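Local coordinates for crystal protein (Bacillus thuringiensis serovar dakota, PDB 2ZTB) that recognizes cancer cells as the proteolytically activated form of parasporin-2, an elongated beta-rich toxin that probably acts by forming pores in their membranes, at residues F120-K125 with A187-D192; S25-I30 with A197-R202; L8-L13 with G193-N198; E21-R26 with D36-N41. All blocks are in the same frame, centred on the assembly; numbering follows the deposited sequence.

Contact 1: F120-K125 with A187-D192; sequences FKFTSK and APITVD
Phe-120 and Ile-189 mark the nearest approach of the two backbones, their CA atoms 8.9 Å apart, so the irregular loop 120-125 and the strand 187-192 meet through side chains alone. Ile-189 does all the close touching from its side, and its two branches divide the work. CG2 sits over one face of the Phe-120 ring, 3.8 Å from the centroid and 14° off the ring normal, a CH-pi contact displaced toward the rim where CZ lies 3.7 Å away. CD1 goes to the other aromatic group: it comes 3.5 Å from CE1 of Phe-122, meeting that ring obliquely, while CG2 also lies in the plane of the same ring at its edge, 4.0 Å from CZ. One methyl therefore serves two rings. The split follows from the first torsion of Ile-189 (chi1 -52°), which sets CG1 beside the backbone N and CG2 anti to it. Both phenylalanines point from the loop toward the strand. All three touching residues are buried. Phe-120 also packs on Ala-15 and Leu-16, and Phe-122 on Ile-4 and Val-65 while making a cation-pi contact with Lys-63. This is aromatic loop-on-sheet packing: the loop, which links strand 96-116 to strand 126-132, is laid against the long strand 168-199, whose backbone here bonds to strands 61-90 and 223-247.

Contact 2: S25-I30 with A197-R202; sequences SRFSSI and ANFPKR
Phe-27 leans from helix 20-31 onto strand 168-199, and its side chain can be followed outward along the contact. At its root, CB lies 4.3 Å from CZ of Phe-199, whose ring swings back toward the helix and presents its edge to the carbonyl O of Phe-27 at 4.2 Å. Beyond CB the whole ring is spread beneath a single methyl, that of Ala-197. CG is 3.7 Å from Ala-197 CB and CD2 is the nearest at 3.6 Å; CD1 and CE2 follow slightly farther off, and CE1 and CZ complete the circle at 4.0 Å. Such even spacing means the methyl stands almost on the ring axis, 9° off the normal and over the centre of the face. It is a textbook CH-pi contact, and the small alanine is consistent with the close approach of strand and helix, the CA atoms of Phe-27 and Ala-197 being 7.2 Å apart. Phe-199 meets the ring of Tyr-31, and Phe-27 also packs on Val-218 of helix 215-218. Because the touching groups are buried and apolar apart from the carbonyl O of Phe-27 at the Phe-199 ring edge, the union of helix and strand should rest on dispersion and the hydrophobic effect.

Contact 3: L8-L13 with G193-N198; sequences LMFNEL and GYFGAN
Phe-195 belongs to the hydrophobic core at the end of this elongated toxin that carries its short helices, reaching from strand 168-199 to the 3-10 segment that begins at Phe-10, and to Leu-8 a little before it. Three side chains converge on the far end of its ring. CD1 of Leu-13 approaches in the ring plane, at the edge, 4.0 Å from CZ, its side chain sliding past the phenylalanine in the opposite direction. CD2 of Leu-8 reaches the same CZ at 4.1 Å but comes obliquely, the two side chains crossing at about a right angle; with CG anti to its backbone N (chi1 -177°), Leu-8 extends toward the strand. Phe-10 adds CE2, which lies 4.2 Å from CE2 of Phe-195, near the plane of the Phe-195 ring but oblique to its own. The loop is braced from within: Met-9 N donates to the anti lone pair of Glu-12 OE2 at 2.9 Å, with an N-H...O angle of 147°, and Glu-12 N bonds back to Met-9 O. That buried carboxylate has further partners, a salt bridge to Lys-63 and a bond from the backbone N of Lys-121. Around this ring, Val-23 and Phe-27 of helix 20-31, Leu-40 of strand 37-40, and Ala-215 and Val-218 of helix 215-218 also touch Phe-195, placing it where helices and sheet meet.

Contact 4: E21-R26 with D36-N41; sequences ESVRSR and DGIALN
Ile-38 holds CG1 between its backbone N and carbonyl carbon (chi1 65°); with the chain extended beyond it (chi2 170°), CD1 reaches Val-23 while CG2 turns to Arg-24 of the facing helix. Arg-24 sets CG anti to its own N (chi1 -169°) and stays extended from CG to NE, so its guanidinium runs to the start of the other segment. The contact is helix-on-sheet packing: helix 20-31 lies against strand 37-40, which follows it in the chain and pairs antiparallel with strands 43-46 and 168-199. The backbones are nearest at Arg-24 and Ile-38, whose CA atoms are 6.6 Å apart. CD1 of Ile-38 meets CG1 of Val-23 at 3.8 Å, two branched aliphatic chains crossing at a slant. CG2 instead rests against the helix backbone, 4.0 Å from CA of Arg-24, and also brushes the CB of that residue. Strand 37-40 begins with a classic beta bulge, in which Asp-36 and Gly-37 both face Asn-198. At this end the arginine finds a polar partner in the chain just before the strand, NH2 bonding to the carbonyl O of Pro-35, and the guanidinium makes a cation-pi contact with Phe-46. The carboxylate of Asp-36 stays apart, its OD1 5.4 Å from NH2. The carbonyl O of Asp-36 lies closer, 3.2 Å from Arg-24 NH2, but at an angle too poor for a hydrogen bond.

Contacts 1, 3 and 2 come in that order along strand 168-199, the last two sharing Ala-197 and Asn-198; contact 1 is centred about 13 Å from the centre of the chain, contact 2 about 40 Å. All three are buried and apolar, but differ in aromatic geometry: methyls over ring faces in contacts 1 and 2, mainly ring edges in contact 3. Contact 4 is partly buried and alone has a charged side chain among the groups that touch across it; it shares helix 20-31 with contact 2. Direct bonds link them: Lys-121 NZ to Asn-11 O (1 and 3), Ala-39 N to Gly-196 O (3 and 4), Asn-198 N to Gly-37 O (2 and 4).

Contact 1: F120-K125 with A187-D192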
loop_
_atom_site.group_PDB
_atom_site.type_symbol
_atom_site.label_atom_id
_atom_site.label_comp_id
_atom_site.label_asym_id
_atom_site.label_seq_id
_atom_site.Cartn_x
_atom_site.Cartn_y
_atom_site.Cartn_z
ATOM N N PHE A 120 -5.481 -3.583 12.035
ATOM C CA PHE A 120 -4.618 -4.729 12.229
ATOM C C PHE A 120 -3.151 -4.319 12.222
ATOM O O PHE A 120 -2.785 -3.302 11.624
ATOM C CB PHE A 120 -4.878 -5.775 11.147
ATOM C CG PHE A 120 -6.179 -6.505 11.317
ATOM C CD1 PHE A 120 -7.324 -6.067 10.661
ATOM C CD2 PHE A 120 -6.261 -7.615 12.157
ATOM C CE1 PHE A 120 -8.543 -6.747 10.828
ATOM C CE2 PHE A 120 -7.471 -8.299 12.337
ATOM C CZ PHE A 120 -8.611 -7.871 11.665
ATOM N N LYS A 121 -2.322 -5.088 12.920
ATOM C CA LYS A 121 -0.897 -4.785 13.008
ATOM C C LYS A 121 -0.096 -5.945 12.432
ATOM O O LYS A 121 0.454 -6.745 13.165
ATOM C CB LYS A 121 -0.489 -4.508 14.466
ATOM C CG LYS A 121 -1.323 -3.437 15.163
ATOM C CD LYS A 121 -0.836 -3.169 16.582
ATOM C CE LYS A 121 -1.611 -2.034 17.225
ATOM N NZ LYS A 121 -3.054 -2.406 17.390
ATOM N N PHE A 122 -0.067 -6.043 11.111
ATOM C CA PHE A 122 0.756 -7.034 10.417
ATOM C C PHE A 122 2.213 -6.648 10.339
ATOM O O PHE A 122 2.551 -5.495 10.066
ATOM C CB PHE A 122 0.232 -7.288 9.017
ATOM C CG PHE A 122 -1.056 -8.052 8.988
ATOM C CD1 PHE A 122 -2.269 -7.387 8.955
ATOM C CD2 PHE A 122 -1.051 -9.446 8.983
ATOM C CE1 PHE A 122 -3.460 -8.092 8.909
ATOM C CE2 PHE A 122 -2.240 -10.161 8.945
ATOM C CZ PHE A 122 -3.450 -9.479 8.915
ATOM N N THR A 123 3.056 -7.647 10.574
ATOM C CA THR A 123 4.501 -7.530 10.601
ATOM C C THR A 123 5.100 -7.935 9.251
ATOM O O THR A 123 6.090 -7.348 8.804
ATOM C CB THR A 123 5.071 -8.399 11.760
ATOM O OG1 THR A 123 5.041 -7.637 12.972
ATOM C CG2 THR A 123 6.500 -8.871 11.504
ATOM N N SER A 124 4.489 -8.921 8.596
ATOM C CA SER A 124 5.025 -9.408 7.323
ATOM C C SER A 124 4.716 -8.496 6.150
ATOM O O SER A 124 3.613 -7.974 6.021
ATOM C CB SER A 124 4.617 -10.858 7.024
ATOM O OG SER A 124 3.448 -11.257 7.705
ATOM N N LYS A 125 5.714 -8.302 5.302
ATOM C CA LYS A 125 5.584 -7.415 4.158
ATOM C C LYS A 125 4.535 -7.953 3.195
ATOM O O LYS A 125 4.372 -9.164 3.050
ATOM C CB LYS A 125 6.928 -7.263 3.455
ATOM C CG LYS A 125 8.060 -6.766 4.348
ATOM C CD LYS A 125 8.014 -5.261 4.589
ATOM C CE LYS A 125 9.220 -4.842 5.418
ATOM N NZ LYS A 125 9.556 -3.404 5.266
ATOM N N ALA A 187 -7.893 -6.963 -0.000
ATOM C CA ALA A 187 -7.748 -8.366 0.347
ATOM C C ALA A 187 -8.557 -8.602 1.623
ATOM O O ALA A 187 -8.582 -7.738 2.507
ATOM C CB ALA A 187 -6.290 -8.707 0.580
ATOM N N PRO A 188 -9.234 -9.761 1.718
ATOM C CA PRO A 188 -9.898 -10.101 2.975
ATOM C C PRO A 188 -8.866 -10.424 4.064
ATOM O O PRO A 188 -7.834 -11.050 3.786
ATOM C CB PRO A 188 -10.710 -11.346 2.617
ATOM C CG PRO A 188 -9.955 -11.962 1.440
ATOM C CD PRO A 188 -9.417 -10.800 0.678
ATOM N N ILE A 189 -9.124 -9.944 5.274
ATOM C CA ILE A 189 -8.410 -10.396 6.461
ATOM C C ILE A 189 -9.304 -11.410 7.179
ATOM O O ILE A 189 -10.501 -11.156 7.373
ATOM C CB ILE A 189 -8.131 -9.236 7.461
ATOM C CG1 ILE A 189 -7.449 -8.020 6.775
ATOM C CG2 ILE A 189 -7.395 -9.756 8.710
ATOM C CD1 ILE A 189 -5.996 -8.192 6.517
ATOM N N THR A 190 -8.734 -12.539 7.587
ATOM C CA THR A 190 -9.505 -13.558 8.304
ATOM C C THR A 190 -8.774 -14.056 9.543
ATOM O O THR A 190 -7.550 -14.215 9.535
ATOM C CB THR A 190 -9.861 -14.770 7.422
ATOM O OG1 THR A 190 -8.657 -15.428 7.012
ATOM C CG2 THR A 190 -10.681 -14.349 6.193
ATOM N N VAL A 191 -9.535 -14.296 10.607
ATOM C CA VAL A 191 -8.978 -14.857 11.832
ATOM C C VAL A 191 -9.503 -16.291 12.045
ATOM O O VAL A 191 -10.694 -16.556 11.895
ATOM C CB VAL A 191 -9.240 -13.923 13.061
ATOM C CG1 VAL A 191 -9.051 -14.669 14.370
ATOM C CG2 VAL A 191 -8.318 -12.705 13.006
ATOM N N ASP A 192 -8.594 -17.208 12.361
ATOM C CA ASP A 192 -8.956 -18.583 12.682
ATOM C C ASP A 192 -8.092 -19.090 13.824
ATOM O O ASP A 192 -6.939 -18.669 13.960
ATOM C CB ASP A 192 -8.834 -19.504 11.454
ATOM C CG ASP A 192 -7.424 -19.561 10.898
ATOM O OD1 ASP A 192 -6.675 -20.476 11.312
ATOM O OD2 ASP A 192 -7.065 -18.691 10.052
#

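Contact 2: S25-I30 with A197-R202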
loop_
_atom_site.group_PDB
_atom_site.type_symbol
_atom_site.label_atom_id
_atom_site.label_comp_id
_atom_site.label_asym_id
_atom_site.label_seq_id
_atom_site.Cartn_x
_atom_site.Cartn_y
_atom_site.Cartn_z
ATOM N N SER A 25 -15.898 -11.912 28.986
ATOM C CA SER A 25 -17.354 -11.908 29.250
ATOM C C SER A 25 -18.078 -12.990 28.449
ATOM O O SER A 25 -19.041 -13.590 28.920
ATOM C CB SER A 25 -17.938 -10.530 28.936
ATOM O OG SER A 25 -19.363 -10.506 29.064
ATOM N N ARG A 26 -17.593 -13.246 27.239
ATOM C CA ARG A 26 -18.096 -14.330 26.412
ATOM C C ARG A 26 -17.808 -15.720 27.016
ATOM O O ARG A 26 -18.676 -16.580 27.022
ATOM C CB ARG A 26 -17.554 -14.172 24.982
ATOM C CG ARG A 26 -18.307 -13.100 24.153
ATOM C CD ARG A 26 -19.298 -13.723 23.119
ATOM N NE ARG A 26 -20.427 -14.330 23.782
ATOM C CZ ARG A 26 -20.895 -15.577 23.644
ATOM N NH1 ARG A 26 -20.409 -16.469 22.783
ATOM N NH2 ARG A 26 -21.910 -15.913 24.397
ATOM N N PHE A 27 -16.593 -15.921 27.529
ATOM C CA PHE A 27 -16.207 -17.135 28.243
ATOM C C PHE A 27 -17.083 -17.316 29.474
ATOM O O PHE A 27 -17.564 -18.402 29.755
ATOM C CB PHE A 27 -14.728 -17.062 28.660
ATOM C CG PHE A 27 -13.754 -17.610 27.628
ATOM C CD1 PHE A 27 -12.821 -16.769 27.018
ATOM C CD2 PHE A 27 -13.756 -18.968 27.294
ATOM C CE1 PHE A 27 -11.911 -17.264 26.082
ATOM C CE2 PHE A 27 -12.843 -19.497 26.351
ATOM C CZ PHE A 27 -11.915 -18.646 25.743
ATOM N N SER A 28 -17.312 -16.225 30.195
ATOM C CA SER A 28 -18.232 -16.222 31.324
ATOM C C SER A 28 -19.636 -16.689 30.964
ATOM O O SER A 28 -20.236 -17.471 31.701
ATOM C CB SER A 28 -18.300 -14.840 31.942
ATOM O OG SER A 28 -19.052 -14.914 33.136
ATOM N N SER A 29 -20.165 -16.201 29.840
ATOM C CA SER A 29 -21.478 -16.631 29.374
ATOM C C SER A 29 -21.468 -18.102 28.971
ATOM O O SER A 29 -22.432 -18.818 29.228
ATOM C CB SER A 29 -21.892 -15.820 28.159
ATOM O OG SER A 29 -22.315 -14.545 28.523
ATOM N N ILE A 30 -20.393 -18.540 28.302
ATOM C CA ILE A 30 -20.336 -19.899 27.778
ATOM C C ILE A 30 -20.290 -20.940 28.908
ATOM O O ILE A 30 -20.950 -21.980 28.832
ATOM C CB ILE A 30 -19.163 -20.096 26.773
ATOM C CG1 ILE A 30 -19.337 -19.182 25.545
ATOM C CG2 ILE A 30 -19.072 -21.564 26.337
ATOM C CD1 ILE A 30 -18.083 -19.035 24.637
ATOM N N ALA A 197 -9.035 -19.975 28.403
ATOM C CA ALA A 197 -9.469 -19.352 29.650
ATOM C C ALA A 197 -9.228 -20.297 30.805
ATOM O O ALA A 197 -9.413 -21.514 30.672
ATOM C CB ALA A 197 -10.950 -18.949 29.588
ATOM N N ASN A 198 -8.802 -19.743 31.936
ATOM C CA ASN A 198 -8.687 -20.536 33.169
ATOM C C ASN A 198 -9.681 -20.084 34.218
ATOM O O ASN A 198 -9.823 -18.886 34.481
ATOM C CB ASN A 198 -7.257 -20.549 33.727
ATOM C CG ASN A 198 -6.742 -19.160 34.087
ATOM O OD1 ASN A 198 -6.319 -18.395 33.218
ATOM N ND2 ASN A 198 -6.767 -18.836 35.379
ATOM N N PHE A 199 -10.364 -21.051 34.820
ATOM C CA PHE A 199 -11.466 -20.777 35.712
ATOM C C PHE A 199 -11.084 -21.023 37.177
ATOM O O PHE A 199 -10.142 -21.793 37.449
ATOM C CB PHE A 199 -12.689 -21.599 35.267
ATOM C CG PHE A 199 -13.215 -21.183 33.920
ATOM C CD1 PHE A 199 -12.603 -21.648 32.736
ATOM C CD2 PHE A 199 -14.287 -20.303 33.823
ATOM C CE1 PHE A 199 -13.057 -21.235 31.472
ATOM C CE2 PHE A 199 -14.758 -19.889 32.565
ATOM C CZ PHE A 199 -14.128 -20.352 31.386
ATOM N N PRO A 200 -11.784 -20.337 38.120
ATOM C CA PRO A 200 -11.592 -20.529 39.564
ATOM C C PRO A 200 -12.058 -21.902 40.068
ATOM O O PRO A 200 -11.519 -22.401 41.056
ATOM C CB PRO A 200 -12.453 -19.413 40.186
ATOM C CG PRO A 200 -13.490 -19.125 39.162
ATOM C CD PRO A 200 -12.795 -19.294 37.842
ATOM N N LYS A 201 -13.054 -22.492 39.406
ATOM C CA LYS A 201 -13.503 -23.853 39.698
ATOM C C LYS A 201 -13.626 -24.697 38.414
ATOM O O LYS A 201 -13.434 -24.191 37.312
ATOM C CB LYS A 201 -14.827 -23.818 40.461
ATOM C CG LYS A 201 -15.935 -23.105 39.732
ATOM C CD LYS A 201 -17.097 -22.930 40.639
ATOM C CE LYS A 201 -18.310 -22.513 39.886
ATOM N NZ LYS A 201 -19.456 -22.260 40.830
ATOM N N ARG A 202 -13.934 -25.981 38.558
ATOM C CA ARG A 202 -14.177 -26.835 37.393
ATOM C C ARG A 202 -15.514 -26.438 36.763
ATOM O O ARG A 202 -16.510 -26.335 37.456
ATOM C CB ARG A 202 -14.171 -28.319 37.776
ATOM C CG ARG A 202 -12.785 -28.897 38.070
ATOM C CD ARG A 202 -12.868 -30.424 38.257
ATOM N NE ARG A 202 -11.608 -31.051 38.686
ATOM C CZ ARG A 202 -10.571 -31.385 37.904
ATOM N NH1 ARG A 202 -10.565 -31.146 36.592
ATOM N NH2 ARG A 202 -9.503 -31.970 38.456
#

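Contact 3: L8-L13 with G193-N198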
loop_
_atom_site.group_PDB
_atom_site.type_symbol
_atom_site.label_atom_id
_atom_site.label_comp_id
_atom_site.label_asym_id
_atom_site.label_seq_id
_atom_site.Cartn_x
_atom_site.Cartn_y
_atom_site.Cartn_z
ATOM N N LEU A 8 -2.396 -13.634 16.072
ATOM C CA LEU A 8 -3.236 -12.534 16.498
ATOM C C LEU A 8 -2.710 -12.104 17.870
ATOM O O LEU A 8 -2.317 -12.950 18.692
ATOM C CB LEU A 8 -4.699 -12.973 16.549
ATOM C CG LEU A 8 -5.750 -11.914 16.926
ATOM C CD1 LEU A 8 -5.935 -10.881 15.812
ATOM C CD2 LEU A 8 -7.090 -12.596 17.293
ATOM N N MET A 9 -2.653 -10.797 18.098
ATOM C CA MET A 9 -2.155 -10.261 19.359
ATOM C C MET A 9 -3.296 -9.602 20.149
ATOM O O MET A 9 -4.303 -9.215 19.563
ATOM C CB MET A 9 -1.030 -9.254 19.093
ATOM C CG MET A 9 0.111 -9.773 18.176
ATOM S SD MET A 9 1.101 -11.056 18.983
ATOM C CE MET A 9 2.001 -10.111 20.227
ATOM N N PHE A 10 -3.137 -9.479 21.466
ATOM C CA PHE A 10 -4.143 -8.819 22.309
ATOM C C PHE A 10 -4.373 -7.346 21.956
ATOM O O PHE A 10 -5.493 -6.841 22.127
ATOM C CB PHE A 10 -3.836 -8.965 23.805
ATOM C CG PHE A 10 -4.397 -10.236 24.429
ATOM C CD1 PHE A 10 -3.551 -11.214 24.931
ATOM C CD2 PHE A 10 -5.770 -10.442 24.518
ATOM C CE1 PHE A 10 -4.053 -12.375 25.503
ATOM C CE2 PHE A 10 -6.283 -11.605 25.089
ATOM C CZ PHE A 10 -5.425 -12.573 25.581
ATOM N N ASN A 11 -3.324 -6.661 21.480
ATOM C CA ASN A 11 -3.422 -5.241 21.146
ATOM C C ASN A 11 -4.077 -4.982 19.791
ATOM O O ASN A 11 -4.194 -3.842 19.354
ATOM C CB ASN A 11 -2.073 -4.502 21.321
ATOM C CG ASN A 11 -1.003 -4.863 20.255
ATOM O OD1 ASN A 11 0.025 -4.191 20.185
ATOM N ND2 ASN A 11 -1.236 -5.891 19.446
ATOM N N GLU A 12 -4.529 -6.061 19.161
ATOM C CA GLU A 12 -5.228 -6.028 17.873
ATOM C C GLU A 12 -6.693 -6.440 17.985
ATOM O O GLU A 12 -7.396 -6.469 16.976
ATOM C CB GLU A 12 -4.610 -7.046 16.925
ATOM C CG GLU A 12 -3.277 -6.695 16.396
ATOM C CD GLU A 12 -2.797 -7.761 15.449
ATOM O OE1 GLU A 12 -2.828 -7.490 14.234
ATOM O OE2 GLU A 12 -2.437 -8.866 15.919
ATOM N N LEU A 13 -7.134 -6.807 19.186
ATOM C CA LEU A 13 -8.528 -7.212 19.419
ATOM C C LEU A 13 -9.538 -6.157 18.983
ATOM O O LEU A 13 -10.593 -6.492 18.455
ATOM C CB LEU A 13 -8.721 -7.633 20.878
ATOM C CG LEU A 13 -8.722 -9.164 21.103
ATOM C CD1 LEU A 13 -7.696 -9.948 20.283
ATOM C CD2 LEU A 13 -8.672 -9.555 22.583
ATOM N N GLY A 193 -8.648 -19.991 14.637
ATOM C CA GLY A 193 -7.928 -20.529 15.793
ATOM C C GLY A 193 -8.656 -20.294 17.103
ATOM O O GLY A 193 -9.869 -20.120 17.114
ATOM N N TYR A 194 -7.914 -20.259 18.209
ATOM C CA TYR A 194 -8.523 -20.390 19.537
ATOM C C TYR A 194 -8.055 -19.367 20.558
ATOM O O TYR A 194 -6.955 -18.810 20.440
ATOM C CB TYR A 194 -8.291 -21.809 20.098
ATOM C CG TYR A 194 -8.752 -22.914 19.170
ATOM C CD1 TYR A 194 -7.939 -23.345 18.114
ATOM C CD2 TYR A 194 -9.994 -23.533 19.344
ATOM C CE1 TYR A 194 -8.349 -24.337 17.242
ATOM C CE2 TYR A 194 -10.417 -24.555 18.477
ATOM C CZ TYR A 194 -9.584 -24.936 17.423
ATOM O OH TYR A 194 -9.963 -25.933 16.553
ATOM N N PHE A 195 -8.925 -19.125 21.544
ATOM C CA PHE A 195 -8.576 -18.465 22.798
ATOM C C PHE A 195 -8.693 -19.467 23.952
ATOM O O PHE A 195 -9.446 -20.453 23.868
ATOM C CB PHE A 195 -9.519 -17.311 23.073
ATOM C CG PHE A 195 -9.238 -16.065 22.271
ATOM C CD1 PHE A 195 -9.588 -15.986 20.934
ATOM C CD2 PHE A 195 -8.685 -14.951 22.883
ATOM C CE1 PHE A 195 -9.344 -14.833 20.201
ATOM C CE2 PHE A 195 -8.450 -13.791 22.164
ATOM C CZ PHE A 195 -8.786 -13.727 20.821
ATOM N N GLY A 196 -7.962 -19.196 25.034
ATOM C CA GLY A 196 -7.963 -20.047 26.229
ATOM C C GLY A 196 -8.513 -19.270 27.410
ATOM O O GLY A 196 -8.497 -18.047 27.409
ATOM N N ALA A 197 -9.035 -19.975 28.403
ATOM C CA ALA A 197 -9.469 -19.352 29.650
ATOM C C ALA A 197 -9.228 -20.297 30.805
ATOM O O ALA A 197 -9.413 -21.514 30.672
ATOM C CB ALA A 197 -10.950 -18.949 29.588
ATOM N N ASN A 198 -8.802 -19.743 31.936
ATOM C CA ASN A 198 -8.687 -20.536 33.169
ATOM C C ASN A 198 -9.681 -20.084 34.218
ATOM O O ASN A 198 -9.823 -18.886 34.481
ATOM C CB ASN A 198 -7.257 -20.549 33.727
ATOM C CG ASN A 198 -6.742 -19.160 34.087
ATOM O OD1 ASN A 198 -6.319 -18.395 33.218
ATOM N ND2 ASN A 198 -6.767 -18.836 35.379
#

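Contact 4: E21-R26 with D36-N41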
loop_
_atom_site.group_PDB
_atom_site.type_symbol
_atom_site.label_atom_id
_atom_site.label_comp_id
_atom_site.label_asym_id
_atom_site.label_seq_id
_atom_site.Cartn_x
_atom_site.Cartn_y
_atom_site.Cartn_z
ATOM N N GLU A 21 -11.757 -7.693 27.643
ATOM C CA GLU A 21 -12.906 -7.714 28.554
ATOM C C GLU A 21 -14.104 -8.364 27.894
ATOM O O GLU A 21 -14.865 -9.047 28.545
ATOM C CB GLU A 21 -13.276 -6.299 29.016
ATOM C CG GLU A 21 -12.274 -5.634 29.976
ATOM C CD GLU A 21 -10.982 -5.114 29.301
ATOM O OE1 GLU A 21 -10.965 -4.857 28.070
ATOM O OE2 GLU A 21 -9.971 -4.948 30.027
ATOM N N SER A 22 -14.278 -8.144 26.599
ATOM C CA SER A 22 -15.424 -8.670 25.914
ATOM C C SER A 22 -15.250 -10.164 25.663
ATOM O O SER A 22 -16.240 -10.889 25.657
ATOM C CB SER A 22 -15.719 -7.889 24.634
ATOM O OG SER A 22 -14.835 -8.214 23.579
ATOM N N VAL A 23 -13.997 -10.609 25.474
ATOM C CA VAL A 23 -13.628 -12.028 25.338
ATOM C C VAL A 23 -13.859 -12.752 26.663
ATOM O O VAL A 23 -14.470 -13.823 26.711
ATOM C CB VAL A 23 -12.130 -12.186 24.846
ATOM C CG1 VAL A 23 -11.571 -13.623 25.063
ATOM C CG2 VAL A 23 -11.982 -11.770 23.379
ATOM N N ARG A 24 -13.380 -12.160 27.748
ATOM C CA ARG A 24 -13.590 -12.721 29.068
ATOM C C ARG A 24 -15.094 -12.900 29.369
ATOM O O ARG A 24 -15.512 -13.932 29.919
ATOM C CB ARG A 24 -12.912 -11.834 30.118
ATOM C CG ARG A 24 -12.843 -12.447 31.489
ATOM C CD ARG A 24 -12.497 -11.414 32.528
ATOM N NE ARG A 24 -12.088 -12.054 33.772
ATOM C CZ ARG A 24 -11.484 -11.431 34.783
ATOM N NH1 ARG A 24 -11.219 -10.124 34.719
ATOM N NH2 ARG A 24 -11.146 -12.117 35.867
ATOM N N SER A 25 -15.898 -11.912 28.986
ATOM C CA SER A 25 -17.354 -11.908 29.250
ATOM C C SER A 25 -18.078 -12.990 28.449
ATOM O O SER A 25 -19.041 -13.590 28.920
ATOM C CB SER A 25 -17.938 -10.530 28.936
ATOM O OG SER A 25 -19.363 -10.506 29.064
ATOM N N ARG A 26 -17.593 -13.246 27.239
ATOM C CA ARG A 26 -18.096 -14.330 26.412
ATOM C C ARG A 26 -17.808 -15.720 27.016
ATOM O O ARG A 26 -18.676 -16.580 27.022
ATOM C CB ARG A 26 -17.554 -14.172 24.982
ATOM C CG ARG A 26 -18.307 -13.100 24.153
ATOM C CD ARG A 26 -19.298 -13.723 23.119
ATOM N NE ARG A 26 -20.427 -14.330 23.782
ATOM C CZ ARG A 26 -20.895 -15.577 23.644
ATOM N NH1 ARG A 26 -20.409 -16.469 22.783
ATOM N NH2 ARG A 26 -21.910 -15.913 24.397
ATOM N N ASP A 36 -10.830 -16.601 35.630
ATOM C CA ASP A 36 -9.803 -15.830 36.298
ATOM C C ASP A 36 -8.962 -15.090 35.269
ATOM O O ASP A 36 -8.593 -13.935 35.467
ATOM C CB ASP A 36 -8.907 -16.757 37.108
ATOM C CG ASP A 36 -9.472 -17.099 38.463
ATOM O OD1 ASP A 36 -10.466 -16.488 38.906
ATOM O OD2 ASP A 36 -8.898 -18.002 39.096
ATOM N N GLY A 37 -8.652 -15.765 34.168
ATOM C CA GLY A 37 -7.827 -15.177 33.129
ATOM C C GLY A 37 -8.083 -15.794 31.775
ATOM O O GLY A 37 -8.773 -16.810 31.671
ATOM N N ILE A 38 -7.501 -15.181 30.745
ATOM C CA ILE A 38 -7.668 -15.614 29.354
ATOM C C ILE A 38 -6.291 -15.662 28.695
ATOM O O ILE A 38 -5.326 -15.183 29.266
ATOM C CB ILE A 38 -8.661 -14.705 28.549
ATOM C CG1 ILE A 38 -8.124 -13.266 28.400
ATOM C CG2 ILE A 38 -10.110 -14.782 29.175
ATOM C CD1 ILE A 38 -8.900 -12.362 27.424
ATOM N N ALA A 39 -6.205 -16.252 27.507
ATOM C CA ALA A 39 -4.941 -16.504 26.855
ATOM C C ALA A 39 -5.091 -16.534 25.343
ATOM O O ALA A 39 -6.121 -16.943 24.820
ATOM C CB ALA A 39 -4.339 -17.812 27.354
ATOM N N LEU A 40 -4.042 -16.077 24.656
ATOM C CA LEU A 40 -3.982 -16.029 23.203
ATOM C C LEU A 40 -2.552 -16.295 22.847
ATOM O O LEU A 40 -1.656 -15.565 23.278
ATOM C CB LEU A 40 -4.397 -14.642 22.694
ATOM C CG LEU A 40 -4.392 -14.291 21.204
ATOM C CD1 LEU A 40 -5.352 -15.181 20.407
ATOM C CD2 LEU A 40 -4.750 -12.833 21.027
ATOM N N ASN A 41 -2.329 -17.339 22.057
ATOM C CA ASN A 41 -0.974 -17.681 21.604
ATOM C C ASN A 41 0.023 -17.640 22.779
ATOM O O ASN A 41 -0.106 -18.448 23.712
ATOM C CB ASN A 41 -0.568 -16.787 20.429
ATOM C CG ASN A 41 -1.534 -16.898 19.257
ATOM O OD1 ASN A 41 -1.834 -17.996 18.801
ATOM N ND2 ASN A 41 -2.018 -15.759 18.760
#